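Local coordinates for protein DR2417 (Deinococcus radiodurans, PDB 4XWW) that degrades RNA as a two-metal-ion 5'-3' exonuclease of the metallo-beta-lactamase superfamily, with activity enhanced by dimerization, and possibly also cuts RNA internally, at the zinc ion site. Numbering follows the deposited sequence.

The zinc ion site. Residues 33, 47, 83-84, 86, 88-89, 153-154, 175, 211, 380-381, 403. With ZN (zinc ion), chain B; ZN (zinc ion), chain C.
His153 and His403 carry CG anti to the backbone N (chi1 -169° and -158°), while His84 and Asp88 hold CG between backbone N and carbonyl carbon, a crowded position that turns His84 toward ZN of chain B and Asp88 toward ZN of chain C. This is the dinuclear catalytic centre of a metallo-beta-lactamase nuclease, built on the HXHXDH motif His84-His86-Asp88-His89. ZN of chain B, near tetrahedral, takes NE2 of His84 and His153 but ND1 of His86, the nitrogen nearer the backbone. ZN of chain C, its shell irregular or incompletely seen, takes NE2 of His89 and His403 and, at 2.2 Å, OD2 of Asp88; OD1 makes a long, doubtful contact. The O of a water bridges the zincs, 1.9 Å from ZN of chain B and 2.0 Å from ZN of chain C; gripped by both, it would be expected to ionise readily and is a plausible nucleophile. Asp175, a family metal ligand, is modelled only to CB, so its carboxylate cannot be placed. A second shell fixes the ring rotations. Asp47 OD2 accepts Thr83 OG1 on its syn lone pair and His89 ND1 from above the carboxylate plane; Thr83 OG1 in turn receives His84 ND1. His84 CE1 sits over the centre of the His89 ring, Asn33 ND2 over the opposite face, offset toward the rim. His403 ND1 donates to Thr211 OG1, tilted from the ring plane. His153 ND1 donates to Gly380 O, nearly in the imidazole plane, at 2.8 Å.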
ATOM      1  N   ASN A  33      -6.324   6.766  19.841  1.00 19.65           N
ATOM      2  CA  ASN A  33      -7.542   7.268  20.443  1.00 21.79           C
ATOM      3  C   ASN A  33      -7.307   7.858  21.822  1.00 20.12           C
ATOM      4  O   ASN A  33      -6.661   7.236  22.677  1.00 21.73           O
ATOM      5  CB  ASN A  33      -8.562   6.137  20.499  1.00 17.92           C
ATOM      6  CG  ASN A  33      -8.998   5.707  19.110  1.00 20.69           C
ATOM      7  OD1 ASN A  33      -9.766   6.396  18.479  1.00 22.01           O
ATOM      8  ND2 ASN A  33      -8.477   4.598  18.625  1.00 21.98           N
ATOM      9  N   ASP A  47      -9.042   6.609  27.331  1.00 23.60           N
ATOM     10  CA  ASP A  47      -8.095   5.880  26.497  1.00 18.41           C
ATOM     11  C   ASP A  47      -6.787   6.652  26.313  1.00 29.64           C
ATOM     12  O   ASP A  47      -6.719   7.844  26.600  1.00 23.65           O
ATOM     13  CB  ASP A  47      -8.730   5.473  25.166  1.00 20.07           C
ATOM     14  CG  ASP A  47      -9.692   4.306  25.321  1.00 26.40           C
ATOM     15  OD1 ASP A  47      -9.691   3.683  26.400  1.00 23.92           O
ATOM     16  OD2 ASP A  47     -10.444   4.013  24.373  1.00 27.13           O
ATOM     17  N   THR A  83     -11.245   1.601  27.638  1.00 18.05           N
ATOM     18  CA  THR A  83     -12.350   0.810  27.085  1.00 19.26           C
ATOM     19  C   THR A  83     -11.968  -0.629  26.713  1.00 23.12           C
ATOM     20  O   THR A  83     -12.795  -1.524  26.810  1.00 19.71           O
ATOM     21  CB  THR A  83     -12.988   1.478  25.837  1.00 20.75           C
ATOM     22  OG1 THR A  83     -12.013   1.628  24.788  1.00 20.01           O
ATOM     23  CG2 THR A  83     -13.588   2.863  26.190  1.00 18.29           C
ATOM     24  N   HIS A  84     -10.727  -0.829  26.283  1.00 17.38           N
ATOM     25  CA  HIS A  84     -10.229  -2.162  25.918  1.00 17.27           C
ATOM     26  C   HIS A  84      -8.726  -2.101  25.648  1.00 18.28           C
ATOM     27  O   HIS A  84      -8.149  -1.017  25.546  1.00 17.41           O
ATOM     28  CB  HIS A  84     -10.968  -2.765  24.698  1.00 16.73           C
ATOM     29  CG  HIS A  84     -10.780  -2.037  23.392  1.00 15.63           C
ATOM     30  ND1 HIS A  84     -11.245  -0.764  23.169  1.00 15.71           N
ATOM     31  CD2 HIS A  84     -10.250  -2.457  22.206  1.00 19.37           C
ATOM     32  CE1 HIS A  84     -11.005  -0.412  21.915  1.00 14.64           C
ATOM     33  NE2 HIS A  84     -10.403  -1.429  21.317  1.00 17.23           N
ATOM     34  N   HIS A  86      -6.676  -2.932  23.115  1.00 18.03           N
ATOM     35  CA  HIS A  86      -6.012  -2.764  21.797  1.00 19.15           C
ATOM     36  C   HIS A  86      -4.970  -1.653  21.855  1.00 19.82           C
ATOM     37  O   HIS A  86      -5.135  -0.669  22.572  1.00 20.87           O
ATOM     38  CB  HIS A  86      -7.021  -2.455  20.681  1.00 18.43           C
ATOM     39  CG  HIS A  86      -7.646  -3.668  20.080  1.00 16.23           C
ATOM     40  ND1 HIS A  86      -8.917  -3.669  19.550  1.00 15.71           N
ATOM     41  CD2 HIS A  86      -7.181  -4.932  19.931  1.00 17.89           C
ATOM     42  CE1 HIS A  86      -9.210  -4.873  19.096  1.00 18.98           C
ATOM     43  NE2 HIS A  86      -8.163  -5.655  19.304  1.00 17.47           N
ATOM     44  N   ASP A  88      -4.260   0.701  19.819  1.00 15.98           N
ATOM     45  CA  ASP A  88      -4.679   2.065  19.474  1.00 20.28           C
ATOM     46  C   ASP A  88      -5.597   2.674  20.535  1.00 22.79           C
ATOM     47  O   ASP A  88      -6.135   3.771  20.342  1.00 20.34           O
ATOM     48  CB  ASP A  88      -5.361   2.107  18.098  1.00 21.35           C
ATOM     49  CG  ASP A  88      -6.690   1.408  18.078  1.00 28.27           C
ATOM     50  OD1 ASP A  88      -6.784   0.303  18.648  1.00 28.84           O
ATOM     51  OD2 ASP A  88      -7.627   1.963  17.463  1.00 26.02           O
ATOM     52  N   HIS A  89      -5.739   1.989  21.678  1.00 18.78           N
ATOM     53  CA  HIS A  89      -6.398   2.595  22.830  1.00 19.57           C
ATOM     54  C   HIS A  89      -5.540   2.615  24.092  1.00 19.93           C
ATOM     55  O   HIS A  89      -5.782   3.440  24.958  1.00 19.75           O
ATOM     56  CB  HIS A  89      -7.733   1.888  23.101  1.00 19.02           C
ATOM     57  CG  HIS A  89      -8.678   1.979  21.940  1.00 19.02           C
ATOM     58  ND1 HIS A  89      -9.747   2.853  21.924  1.00 21.72           N
ATOM     59  CD2 HIS A  89      -8.676   1.362  20.737  1.00 17.78           C
ATOM     60  CE1 HIS A  89     -10.385   2.731  20.774  1.00 19.04           C
ATOM     61  NE2 HIS A  89      -9.757   1.835  20.036  1.00 20.86           N
ATOM     62  N   HIS A 153     -16.359  -7.198  20.405  1.00 14.89           N
ATOM     63  CA  HIS A 153     -15.255  -6.627  19.632  1.00 14.60           C
ATOM     64  C   HIS A 153     -14.280  -7.780  19.390  1.00 16.79           C
ATOM     65  O   HIS A 153     -14.585  -8.929  19.710  1.00 18.94           O
ATOM     66  CB  HIS A 153     -14.628  -5.453  20.418  1.00 13.87           C
ATOM     67  CG  HIS A 153     -13.666  -4.607  19.634  1.00 13.28           C
ATOM     68  ND1 HIS A 153     -13.743  -4.440  18.261  1.00 17.14           N
ATOM     69  CD2 HIS A 153     -12.595  -3.881  20.043  1.00 15.64           C
ATOM     70  CE1 HIS A 153     -12.762  -3.647  17.865  1.00 16.10           C
ATOM     71  NE2 HIS A 153     -12.041  -3.315  18.917  1.00 18.08           N
ATOM     72  N   SER A 154     -13.109  -7.471  18.850  1.00 14.94           N
ATOM     73  CA  SER A 154     -12.136  -8.484  18.456  1.00 17.70           C
ATOM     74  C   SER A 154     -11.136  -8.787  19.577  1.00 19.83           C
ATOM     75  O   SER A 154     -10.140  -9.490  19.355  1.00 21.66           O
ATOM     76  CB  SER A 154     -11.393  -8.007  17.219  1.00 17.68           C
ATOM     77  OG  SER A 154     -11.047  -6.643  17.403  1.00 18.84           O
ATOM     78  N   ASP A 175     -15.156   0.832  20.580  1.00 15.50           N
ATOM     79  CA  ASP A 175     -14.970   0.070  19.343  1.00 14.49           C
ATOM     80  C   ASP A 175     -15.834  -1.171  19.461  1.00 18.26           C
ATOM     81  O   ASP A 175     -15.807  -1.847  20.500  1.00 25.15           O
ATOM     82  CB  ASP A 175     -13.494  -0.282  19.158  1.00 18.77           C
ATOM     83  N   THR A 211     -15.426   2.845  11.831  1.00 18.27           N
ATOM     84  CA  THR A 211     -14.432   2.094  11.058  1.00 17.03           C
ATOM     85  C   THR A 211     -14.980   1.482   9.770  1.00 19.22           C
ATOM     86  O   THR A 211     -14.401   1.647   8.675  1.00 16.00           O
ATOM     87  CB  THR A 211     -13.839   0.960  11.914  1.00 15.65           C
ATOM     88  OG1 THR A 211     -13.251   1.522  13.088  1.00 16.61           O
ATOM     89  CG2 THR A 211     -12.767   0.223  11.131  1.00 18.12           C
ATOM     90  N   GLY A 380     -13.459  -6.876  13.563  1.00 13.85           N
ATOM     91  CA  GLY A 380     -13.878  -6.519  14.906  1.00 16.15           C
ATOM     92  C   GLY A 380     -14.880  -5.369  14.926  1.00 14.69           C
ATOM     93  O   GLY A 380     -15.344  -4.991  16.004  1.00 17.28           O
ATOM     94  N   HIS A 381     -15.179  -4.768  13.771  1.00 16.72           N
ATOM     95  CA  HIS A 381     -16.005  -3.553  13.803  1.00 20.47           C
ATOM     96  C   HIS A 381     -17.329  -3.693  13.034  1.00 19.24           C
ATOM     97  O   HIS A 381     -17.411  -4.354  12.001  1.00 18.04           O
ATOM     98  CB  HIS A 381     -15.223  -2.343  13.276  1.00 15.22           C
ATOM     99  CG  HIS A 381     -13.942  -2.064  13.998  1.00 14.48           C
ATOM    100  ND1 HIS A 381     -13.864  -1.165  15.042  1.00 15.57           N
ATOM    101  CD2 HIS A 381     -12.691  -2.565  13.833  1.00 15.11           C
ATOM    102  CE1 HIS A 381     -12.617  -1.112  15.478  1.00 16.66           C
ATOM    103  NE2 HIS A 381     -11.888  -1.951  14.763  1.00 18.85           N
ATOM    104  N   HIS A 403     -13.563   7.358  15.509  1.00 18.56           N
ATOM    105  CA  HIS A 403     -12.755   6.184  15.137  1.00 15.76           C
ATOM    106  C   HIS A 403     -12.839   5.920  13.622  1.00 21.79           C
ATOM    107  O   HIS A 403     -13.210   4.829  13.162  1.00 19.38           O
ATOM    108  CB  HIS A 403     -13.205   4.936  15.942  1.00 16.89           C
ATOM    109  CG  HIS A 403     -12.173   3.846  16.037  1.00 16.64           C
ATOM    110  ND1 HIS A 403     -11.903   2.996  14.983  1.00 19.23           N
ATOM    111  CD2 HIS A 403     -11.398   3.420  17.064  1.00 18.45           C
ATOM    112  CE1 HIS A 403     -10.991   2.114  15.349  1.00 19.21           C
ATOM    113  NE2 HIS A 403     -10.656   2.351  16.601  1.00 22.21           N
TER
HETATM  114 ZN    ZN B 601     -10.294  -2.107  19.291  1.00 21.63          ZN
HETATM  115 ZN    ZN C 602      -9.581   1.094  18.007  1.00 30.61          ZN
HETATM  116  O   HOH W   1     -10.290  -0.800  17.960  1.00 16.45           O